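Local atomic coordinates of pyruvate kinase (Toxoplasma gondii, PDB entry 3GG8), a protein that catalyses the last step of glycolysis, transferring the phosphoryl group of phosphoenolpyruvate to ADP to yield pyruvate and ATP. Residues Thr38-Cys48 with Thr341-Asn352; Leu316-Pro325 with Asn352-Met363. All coordinates share one frame; numbering follows the deposited sequence.

Contact 1: residues Thr38-Cys48 with Thr341-Asn352; sequences TRIVCTMGPAC and TDCVMLSGETAN
V41 and M345 lie level with each other on neighbouring parallel strands, 39-43 and 343-346, and their side chains cross at a slant, V41 CB resting 3.8 Å from M345 CG. With chi1 at -177°, V41 points CG1 away from the backbone N and leaves CG2 next to it, facing back along the strand to C343 CB at 3.9 Å. R39 starts on this same face, CB against C343 SG, before its end bends away. On the other face I40 CG1 meets V344 CG2; these branched residues suit strands and give the flanking helix an apolar surface. The backbone bonds from R39 N to D342 O, V344 N to R39 O, V41 N to V344 O and L346 N to V41 O are straight; the straightest, V41 N to V344 O, is 2.9 Å long at 178°.

Near the ends of the strands two threonines add side-chain bonds. T43 OG1 reaches a lone pair of L346 O, in the carbonyl plane, at 2.7 Å, while R66 also bonds this hydroxyl. T350 answers from the short helix 348-351: its OG1 sits between backbone N and carbonyl carbon (chi1 57°) and donates to T43 O at 2.8 Å. Further on, A47 N comes to A351 O from above the carbonyl plane, 2.9 Å away. A CB on G45 would point at the other segment and clash with A351 O, so glycine lets its CA lie 3.4 Å from A351 O. Together the two strands, first and last of eight, close the parallel (beta/alpha)8 barrel (TIM barrel) of pyruvate kinase.

Contact 2: residues Leu316-Pro325 with Asn352-Met363; sequences LESMIKNPRP and NGEFPVITVETM
One water is held by three groups: it donates to M319 O at 2.6 Å and to T359 OG1, and accepts from F355 N at 2.9 Å, so the 3-10 turn 317-320 is tied to the start of helix 356-371. The hydroxyl of T359 in turn donates to F355 O, which T359 N also bonds. A direct bond runs beside the water, E354 N to I320 O, 2.9 Å long and fairly straight at 164°.

Packing fills in around these bonds. P323 lies alongside F355, pointing the same way, and sets its CB over the ring face, 4.1 Å from the centroid of the F355 ring, a CH-pi contact that a flat ring and a rigid proline suit well. M319 O and K321 O approach the edge of the same ring. The flexible M319 chain, its CG anti to the carbonyl carbon (chi1 -67°) and its end bent at the sulfur, reaches tip to tip toward T362, with M319 CE 3.5 Å from T362 OG1. A second water donates both to P323 O and, at 2.7 Å, to T362 OG1. L316 CD2 finishes the apolar side, 3.9 Å from M363 CB.

P325 touches P288 of a second subunit, and the loop lies against the N-terminal part of helix 356-371, with V333 of helix 327-339 and L346 of strand 343-346 meeting both L316 and M363.

From the N terminus, 38-48 comes first as the opening strand of the barrel; 316-325 follows the seventh strand, and 341-352 and 352-363 run on without a break through the eighth strand into the last barrel helix. Contact 1 therefore closes a loop of 292 residues and completes the barrel, whereas contact 2 closes one of only 26. Because the segments alternate, the two loops cross rather than nest. They share N352 and touch directly: E349 OE1 probably bonds L316 N at 2.8 Å, and I40 CG2 packs on M363 CE. Between them the contacts tie together strands 39-43 and 343-346, the loop after strand 309-312, and helix 356-371.

Contact 1: residues Thr38-Cys48 with Thr341-Asn352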
loop_
_atom_site.group_PDB
_atom_site.type_symbol
_atom_site.label_atom_id
_atom_site.label_comp_id
_atom_site.label_asym_id
_atom_site.label_seq_id
_atom_site.Cartn_x
_atom_site.Cartn_y
_atom_site.Cartn_z
ATOM N N THR C 38 10.649 -8.365 25.585
ATOM C CA THR C 38 10.350 -9.787 25.825
ATOM C C THR C 38 10.393 -10.157 27.326
ATOM O O THR C 38 11.271 -9.702 28.052
ATOM C CB THR C 38 11.287 -10.695 24.945
ATOM O OG1 THR C 38 11.254 -10.236 23.577
ATOM C CG2 THR C 38 10.861 -12.137 24.980
ATOM N N ARG C 39 9.411 -10.940 27.783
ATOM C CA ARG C 39 9.272 -11.360 29.184
ATOM C C ARG C 39 10.044 -12.662 29.457
ATOM O O ARG C 39 10.139 -13.526 28.586
ATOM C CB ARG C 39 7.796 -11.633 29.461
ATOM C CG ARG C 39 6.963 -10.486 29.976
ATOM C CD ARG C 39 7.252 -9.156 29.374
ATOM N NE ARG C 39 8.292 -8.390 30.064
ATOM C CZ ARG C 39 8.175 -7.824 31.267
ATOM N NH1 ARG C 39 9.188 -7.129 31.752
ATOM N NH2 ARG C 39 7.071 -7.956 31.999
ATOM N N ILE C 40 10.599 -12.816 30.659
ATOM C CA ILE C 40 11.439 -13.993 30.938
ATOM C C ILE C 40 10.810 -14.872 32.019
ATOM O O ILE C 40 10.488 -14.389 33.114
ATOM C CB ILE C 40 12.891 -13.603 31.302
ATOM C CG1 ILE C 40 13.572 -12.879 30.121
ATOM C CG2 ILE C 40 13.699 -14.823 31.731
ATOM C CD1 ILE C 40 14.909 -12.266 30.449
ATOM N N VAL C 41 10.611 -16.150 31.683
ATOM C CA VAL C 41 10.087 -17.137 32.634
ATOM C C VAL C 41 11.230 -18.019 33.160
ATOM O O VAL C 41 12.029 -18.566 32.375
ATOM C CB VAL C 41 8.968 -18.013 32.003
ATOM C CG1 VAL C 41 8.386 -18.990 33.034
ATOM C CG2 VAL C 41 7.866 -17.133 31.359
ATOM N N CYS C 42 11.302 -18.131 34.493
ATOM C CA CYS C 42 12.344 -18.913 35.173
ATOM C C CYS C 42 11.738 -20.019 36.011
ATOM O O CYS C 42 10.783 -19.799 36.773
ATOM C CB CYS C 42 13.194 -18.018 36.065
ATOM S SG CYS C 42 14.079 -16.732 35.146
ATOM N N THR C 43 12.282 -21.218 35.831
ATOM C CA THR C 43 11.854 -22.401 36.576
ATOM C C THR C 43 12.601 -22.435 37.904
ATOM O O THR C 43 13.834 -22.333 37.943
ATOM C CB THR C 43 12.109 -23.689 35.764
ATOM O OG1 THR C 43 11.389 -23.603 34.537
ATOM C CG2 THR C 43 11.644 -24.949 36.509
ATOM N N MET C 44 11.829 -22.573 38.982
ATOM C CA MET C 44 12.353 -22.679 40.329
ATOM C C MET C 44 12.992 -24.039 40.530
ATOM O O MET C 44 12.563 -25.015 39.925
ATOM C CB MET C 44 11.189 -22.539 41.318
ATOM C CG MET C 44 10.443 -21.227 41.158
ATOM S SD MET C 44 11.489 -19.798 41.568
ATOM C CE MET C 44 12.352 -19.409 40.028
ATOM N N GLY C 45 13.995 -24.099 41.399
ATOM C CA GLY C 45 14.710 -25.347 41.659
ATOM C C GLY C 45 15.841 -25.122 42.637
ATOM O O GLY C 45 16.026 -23.999 43.104
ATOM N N PRO C 46 16.620 -26.180 42.948
ATOM C CA PRO C 46 17.696 -26.078 43.953
ATOM C C PRO C 46 18.754 -25.007 43.659
ATOM O O PRO C 46 19.298 -24.398 44.598
ATOM C CB PRO C 46 18.349 -27.475 43.928
ATOM C CG PRO C 46 17.303 -28.391 43.401
ATOM C CD PRO C 46 16.500 -27.547 42.401
ATOM N N ALA C 47 19.054 -24.799 42.378
ATOM C CA ALA C 47 20.050 -23.828 41.962
ATOM C C ALA C 47 19.616 -22.385 42.249
ATOM O O ALA C 47 20.459 -21.486 42.325
ATOM C CB ALA C 47 20.360 -24.004 40.497
ATOM N N CYS C 48 18.310 -22.165 42.416
ATOM C CA CYS C 48 17.810 -20.839 42.787
ATOM C C CYS C 48 16.888 -20.949 43.977
ATOM O O CYS C 48 15.900 -20.220 44.111
ATOM C CB CYS C 48 17.150 -20.105 41.616
ATOM S SG CYS C 48 15.790 -20.917 40.792
ATOM N N THR C 341 7.538 -13.942 19.914
ATOM C CA THR C 341 7.189 -14.537 21.207
ATOM C C THR C 341 7.015 -13.494 22.317
ATOM O O THR C 341 7.734 -12.501 22.350
ATOM C CB THR C 341 8.222 -15.631 21.647
ATOM O OG1 THR C 341 7.632 -16.465 22.658
ATOM C CG2 THR C 341 9.510 -14.993 22.182
ATOM N N ASP C 342 6.061 -13.736 23.217
ATOM C CA ASP C 342 5.843 -12.856 24.349
ATOM C C ASP C 342 6.849 -13.151 25.426
ATOM O O ASP C 342 7.395 -12.215 26.029
ATOM C CB ASP C 342 4.423 -12.999 24.910
ATOM C CG ASP C 342 3.380 -12.350 24.013
ATOM O OD1 ASP C 342 3.149 -11.126 24.144
ATOM O OD2 ASP C 342 2.801 -13.063 23.163
ATOM N N CYS C 343 7.074 -14.455 25.670
ATOM C CA CYS C 343 7.992 -14.956 26.694
ATOM C C CYS C 343 9.002 -15.959 26.155
ATOM O O CYS C 343 8.736 -16.713 25.212
ATOM C CB CYS C 343 7.241 -15.629 27.844
ATOM S SG CYS C 343 5.923 -14.654 28.605
ATOM N N VAL C 344 10.174 -15.947 26.780
ATOM C CA VAL C 344 11.183 -16.983 26.611
ATOM C C VAL C 344 11.378 -17.648 27.982
ATOM O O VAL C 344 11.311 -16.979 29.019
ATOM C CB VAL C 344 12.500 -16.408 26.030
ATOM C CG1 VAL C 344 12.354 -16.154 24.531
ATOM C CG2 VAL C 344 12.903 -15.117 26.759
ATOM N N MET C 345 11.576 -18.964 27.994
ATOM C CA MET C 345 11.572 -19.702 29.247
ATOM C C MET C 345 12.854 -20.471 29.486
ATOM O O MET C 345 13.381 -21.118 28.566
ATOM C CB MET C 345 10.383 -20.657 29.314
ATOM C CG MET C 345 10.231 -21.348 30.658
ATOM S SD MET C 345 8.805 -22.432 30.632
ATOM C CE MET C 345 9.562 -24.029 30.432
ATOM N N LEU C 346 13.348 -20.352 30.722
ATOM C CA LEU C 346 14.467 -21.129 31.220
ATOM C C LEU C 346 13.948 -22.282 32.069
ATOM O O LEU C 346 13.021 -22.122 32.904
ATOM C CB LEU C 346 15.449 -20.247 32.008
ATOM C CG LEU C 346 16.135 -19.143 31.163
ATOM C CD1 LEU C 346 16.869 -18.099 32.026
ATOM C CD2 LEU C 346 17.067 -19.707 30.068
ATOM N N SER C 347 14.522 -23.458 31.831
ATOM C CA SER C 347 14.099 -24.650 32.558
ATOM C C SER C 347 15.188 -25.095 33.514
ATOM O O SER C 347 15.323 -24.507 34.591
ATOM C CB SER C 347 13.662 -25.760 31.594
ATOM O OG SER C 347 12.474 -25.360 30.926
ATOM N N GLY C 348 15.952 -26.119 33.134
ATOM C CA GLY C 348 17.051 -26.627 33.956
ATOM C C GLY C 348 18.151 -25.599 34.200
ATOM O O GLY C 348 18.858 -25.659 35.232
ATOM N N GLU C 349 18.305 -24.654 33.264
ATOM C CA GLU C 349 19.351 -23.629 33.377
ATOM C C GLU C 349 19.272 -22.872 34.700
ATOM O O GLU C 349 20.305 -22.489 35.243
ATOM C CB GLU C 349 19.306 -22.632 32.204
ATOM C CG GLU C 349 19.377 -23.259 30.806
ATOM C CD GLU C 349 17.992 -23.454 30.160
ATOM O OE1 GLU C 349 17.868 -23.288 28.921
ATOM O OE2 GLU C 349 17.027 -23.778 30.885
ATOM N N THR C 350 18.051 -22.647 35.193
ATOM C CA THR C 350 17.814 -21.931 36.478
ATOM C C THR C 350 17.438 -22.899 37.618
ATOM O O THR C 350 17.744 -22.634 38.786
ATOM C CB THR C 350 16.682 -20.806 36.377
ATOM O OG1 THR C 350 15.445 -21.378 35.921
ATOM C CG2 THR C 350 17.064 -19.683 35.433
ATOM N N ALA C 351 16.763 -23.999 37.287
ATOM C CA ALA C 351 16.363 -24.973 38.311
ATOM C C ALA C 351 17.563 -25.766 38.861
ATOM O O ALA C 351 17.696 -25.962 40.079
ATOM C CB ALA C 351 15.265 -25.911 37.785
ATOM N N ASN C 352 18.434 -26.200 37.951
ATOM C CA ASN C 352 19.499 -27.135 38.245
ATOM C C ASN C 352 20.814 -26.639 37.633
ATOM O O ASN C 352 21.699 -27.440 37.306
ATOM C CB ASN C 352 19.174 -28.516 37.637
ATOM C CG ASN C 352 17.793 -29.028 37.996
ATOM O OD1 ASN C 352 16.960 -29.243 37.112
ATOM N ND2 ASN C 352 17.544 -29.249 39.279
#

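Contact 2: residues Leu316-Pro325 with Asn352-Met363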
loop_
_atom_site.group_PDB
_atom_site.type_symbol
_atom_site.label_atom_id
_atom_site.label_comp_id
_atom_site.label_asym_id
_atom_site.label_seq_id
_atom_site.Cartn_x
_atom_site.Cartn_y
_atom_site.Cartn_z
ATOM N N LEU C 316 18.678 -22.375 26.371
ATOM C CA LEU C 316 20.073 -22.102 26.696
ATOM C C LEU C 316 20.670 -23.265 27.499
ATOM O O LEU C 316 21.288 -23.058 28.544
ATOM C CB LEU C 316 20.150 -20.810 27.517
ATOM C CG LEU C 316 20.446 -19.429 26.922
ATOM C CD1 LEU C 316 20.000 -19.257 25.508
ATOM C CD2 LEU C 316 19.877 -18.334 27.809
ATOM N N GLU C 317 20.513 -24.484 26.995
ATOM C CA GLU C 317 20.735 -25.663 27.823
ATOM C C GLU C 317 22.181 -25.920 28.233
ATOM O O GLU C 317 22.424 -26.472 29.313
ATOM C CB GLU C 317 20.021 -26.900 27.255
ATOM C CG GLU C 317 18.499 -26.652 27.210
ATOM C CD GLU C 317 17.621 -27.849 27.591
ATOM O OE1 GLU C 317 18.033 -28.998 27.311
ATOM O OE2 GLU C 317 16.498 -27.625 28.144
ATOM N N SER C 318 23.132 -25.455 27.422
ATOM C CA SER C 318 24.551 -25.622 27.730
ATOM C C SER C 318 24.981 -24.795 28.943
ATOM O O SER C 318 26.023 -25.057 29.541
ATOM C CB SER C 318 25.412 -25.247 26.524
ATOM O OG SER C 318 25.509 -23.839 26.382
ATOM N N MET C 319 24.179 -23.793 29.293
ATOM C CA MET C 319 24.482 -22.921 30.436
ATOM C C MET C 319 24.172 -23.546 31.803
ATOM O O MET C 319 24.477 -22.964 32.850
ATOM C CB MET C 319 23.783 -21.565 30.283
ATOM C CG MET C 319 24.321 -20.728 29.131
ATOM S SD MET C 319 23.656 -19.055 29.198
ATOM C CE MET C 319 24.742 -18.287 30.399
ATOM N N ILE C 320 23.543 -24.719 31.790
ATOM C CA ILE C 320 23.444 -25.536 32.986
ATOM C C ILE C 320 24.852 -25.774 33.553
ATOM O O ILE C 320 25.028 -25.873 34.767
ATOM C CB ILE C 320 22.724 -26.880 32.705
ATOM C CG1 ILE C 320 21.234 -26.632 32.504
ATOM C CG2 ILE C 320 22.955 -27.873 33.864
ATOM C CD1 ILE C 320 20.502 -27.753 31.818
ATOM N N LYS C 321 25.844 -25.811 32.657
ATOM C CA LYS C 321 27.240 -26.095 32.996
ATOM C C LYS C 321 28.253 -25.029 32.553
ATOM O O LYS C 321 29.395 -25.037 32.997
ATOM C CB LYS C 321 27.633 -27.471 32.426
ATOM C CG LYS C 321 26.620 -28.599 32.773
ATOM C CD LYS C 321 27.001 -29.432 34.013
ATOM C CE LYS C 321 26.815 -28.704 35.374
ATOM N NZ LYS C 321 28.125 -28.286 36.020
ATOM N N ASN C 322 27.844 -24.116 31.680
ATOM C CA ASN C 322 28.756 -23.121 31.111
ATOM C C ASN C 322 28.270 -21.689 31.336
ATOM O O ASN C 322 27.068 -21.444 31.316
ATOM C CB ASN C 322 28.974 -23.406 29.617
ATOM C CG ASN C 322 29.519 -24.818 29.354
ATOM O OD1 ASN C 322 29.075 -25.497 28.440
ATOM N ND2 ASN C 322 30.488 -25.251 30.153
ATOM N N PRO C 323 29.199 -20.744 31.601
ATOM C CA PRO C 323 28.812 -19.336 31.846
ATOM C C PRO C 323 28.429 -18.557 30.580
ATOM O O PRO C 323 27.982 -17.415 30.657
ATOM C CB PRO C 323 30.060 -18.730 32.509
ATOM C CG PRO C 323 31.211 -19.585 32.035
ATOM C CD PRO C 323 30.655 -20.964 31.737
ATOM N N ARG C 324 28.587 -19.187 29.427
ATOM C CA ARG C 324 28.201 -18.598 28.156
ATOM C C ARG C 324 27.398 -19.644 27.401
ATOM O O ARG C 324 27.697 -20.824 27.526
ATOM C CB ARG C 324 29.448 -18.231 27.342
ATOM C CG ARG C 324 30.371 -17.203 27.982
ATOM C CD ARG C 324 31.797 -17.223 27.364
ATOM N NE ARG C 324 32.592 -18.332 27.904
ATOM C CZ ARG C 324 33.332 -18.269 29.012
ATOM N NH1 ARG C 324 33.416 -17.146 29.718
ATOM N NH2 ARG C 324 33.997 -19.341 29.416
ATOM N N PRO C 325 26.387 -19.221 26.608
ATOM C CA PRO C 325 25.669 -20.176 25.751
ATOM C C PRO C 325 26.447 -20.393 24.468
ATOM O O PRO C 325 27.412 -19.670 24.205
ATOM C CB PRO C 325 24.381 -19.435 25.421
ATOM C CG PRO C 325 24.825 -17.978 25.350
ATOM C CD PRO C 325 25.876 -17.842 26.429
ATOM N N ASN C 352 18.434 -26.200 37.951
ATOM C CA ASN C 352 19.499 -27.135 38.245
ATOM C C ASN C 352 20.814 -26.639 37.633
ATOM O O ASN C 352 21.699 -27.440 37.306
ATOM C CB ASN C 352 19.174 -28.516 37.637
ATOM C CG ASN C 352 17.793 -29.028 37.996
ATOM O OD1 ASN C 352 16.960 -29.243 37.112
ATOM N ND2 ASN C 352 17.544 -29.249 39.279
ATOM N N GLY C 353 20.953 -25.336 37.438
ATOM C CA GLY C 353 22.102 -24.830 36.697
ATOM C C GLY C 353 23.203 -24.315 37.592
ATOM O O GLY C 353 22.922 -23.916 38.725
ATOM N N GLU C 354 24.442 -24.294 37.092
ATOM C CA GLU C 354 25.552 -23.691 37.844
ATOM C C GLU C 354 25.562 -22.161 37.787
ATOM O O GLU C 354 26.221 -21.514 38.601
ATOM C CB GLU C 354 26.908 -24.251 37.397
ATOM C CG GLU C 354 27.244 -25.663 37.909
ATOM C CD GLU C 354 27.226 -25.782 39.431
ATOM O OE1 GLU C 354 27.832 -24.921 40.106
ATOM O OE2 GLU C 354 26.600 -26.737 39.951
ATOM N N PHE C 355 24.831 -21.587 36.831
ATOM C CA PHE C 355 24.824 -20.140 36.612
ATOM C C PHE C 355 23.399 -19.577 36.440
ATOM O O PHE C 355 23.086 -18.988 35.406
ATOM C CB PHE C 355 25.713 -19.785 35.402
ATOM C CG PHE C 355 27.105 -20.356 35.483
ATOM C CD1 PHE C 355 28.116 -19.685 36.195
ATOM C CD2 PHE C 355 27.411 -21.574 34.862
ATOM C CE1 PHE C 355 29.422 -20.219 36.281
ATOM C CE2 PHE C 355 28.716 -22.111 34.931
ATOM C CZ PHE C 355 29.719 -21.432 35.648
ATOM N N PRO C 356 22.528 -19.752 37.460
ATOM C CA PRO C 356 21.155 -19.290 37.267
ATOM C C PRO C 356 21.025 -17.792 36.936
ATOM O O PRO C 356 20.285 -17.459 36.008
ATOM C CB PRO C 356 20.453 -19.628 38.595
ATOM C CG PRO C 356 21.533 -19.919 39.576
ATOM C CD PRO C 356 22.729 -20.373 38.781
ATOM N N VAL C 357 21.711 -16.907 37.668
ATOM C CA VAL C 357 21.505 -15.471 37.454
ATOM C C VAL C 357 22.213 -14.992 36.191
ATOM O O VAL C 357 21.645 -14.202 35.434
ATOM C CB VAL C 357 21.762 -14.547 38.715
ATOM C CG1 VAL C 357 21.956 -15.351 39.987
ATOM C CG2 VAL C 357 22.907 -13.587 38.482
ATOM N N ILE C 358 23.428 -15.504 35.956
ATOM C CA ILE C 358 24.142 -15.279 34.703
ATOM C C ILE C 358 23.326 -15.736 33.485
ATOM O O ILE C 358 23.356 -15.085 32.438
ATOM C CB ILE C 358 25.579 -15.893 34.725
ATOM C CG1 ILE C 358 26.467 -15.089 35.684
ATOM C CG2 ILE C 358 26.198 -15.899 33.325
ATOM C CD1 ILE C 358 27.953 -15.450 35.668
ATOM N N THR C 359 22.586 -16.835 33.622
ATOM C CA THR C 359 21.738 -17.301 32.538
ATOM C C THR C 359 20.595 -16.303 32.280
ATOM O O THR C 359 20.257 -16.035 31.127
ATOM C CB THR C 359 21.207 -18.742 32.771
ATOM O OG1 THR C 359 22.304 -19.613 33.090
ATOM C CG2 THR C 359 20.509 -19.279 31.519
ATOM N N VAL C 360 20.022 -15.742 33.345
ATOM C CA VAL C 360 18.936 -14.766 33.189
ATOM C C VAL C 360 19.426 -13.471 32.544
ATOM O O VAL C 360 18.743 -12.904 31.692
ATOM C CB VAL C 360 18.216 -14.425 34.528
ATOM C CG1 VAL C 360 17.130 -13.397 34.304
ATOM C CG2 VAL C 360 17.622 -15.648 35.147
ATOM N N GLU C 361 20.596 -12.998 32.959
ATOM C CA GLU C 361 21.202 -11.811 32.343
ATOM C C GLU C 361 21.487 -12.043 30.861
ATOM O O GLU C 361 21.311 -11.141 30.039
ATOM C CB GLU C 361 22.522 -11.431 33.035
ATOM C CG GLU C 361 22.480 -11.374 34.555
ATOM C CD GLU C 361 23.756 -10.795 35.152
ATOM O OE1 GLU C 361 23.647 -9.914 36.045
ATOM O OE2 GLU C 361 24.861 -11.211 34.736
ATOM N N THR C 362 21.956 -13.239 30.535
ATOM C CA THR C 362 22.334 -13.595 29.167
ATOM C C THR C 362 21.111 -13.601 28.247
ATOM O O THR C 362 21.155 -13.062 27.132
ATOM C CB THR C 362 23.093 -14.947 29.137
ATOM O OG1 THR C 362 24.252 -14.841 29.968
ATOM C CG2 THR C 362 23.508 -15.346 27.729
ATOM N N MET C 363 20.018 -14.178 28.718
ATOM C CA MET C 363 18.799 -14.179 27.931
ATOM C C MET C 363 18.217 -12.788 27.759
ATOM O O MET C 363 17.627 -12.513 26.726
ATOM C CB MET C 363 17.735 -15.123 28.510
ATOM C CG MET C 363 16.752 -15.570 27.415
ATOM S SD MET C 363 15.978 -17.145 27.762
ATOM C CE MET C 363 14.989 -16.632 29.155
HETATM O O HOH W 1 22.851 -22.262 34.802
HETATM O O HOH W 2 26.713 -15.392 29.099
#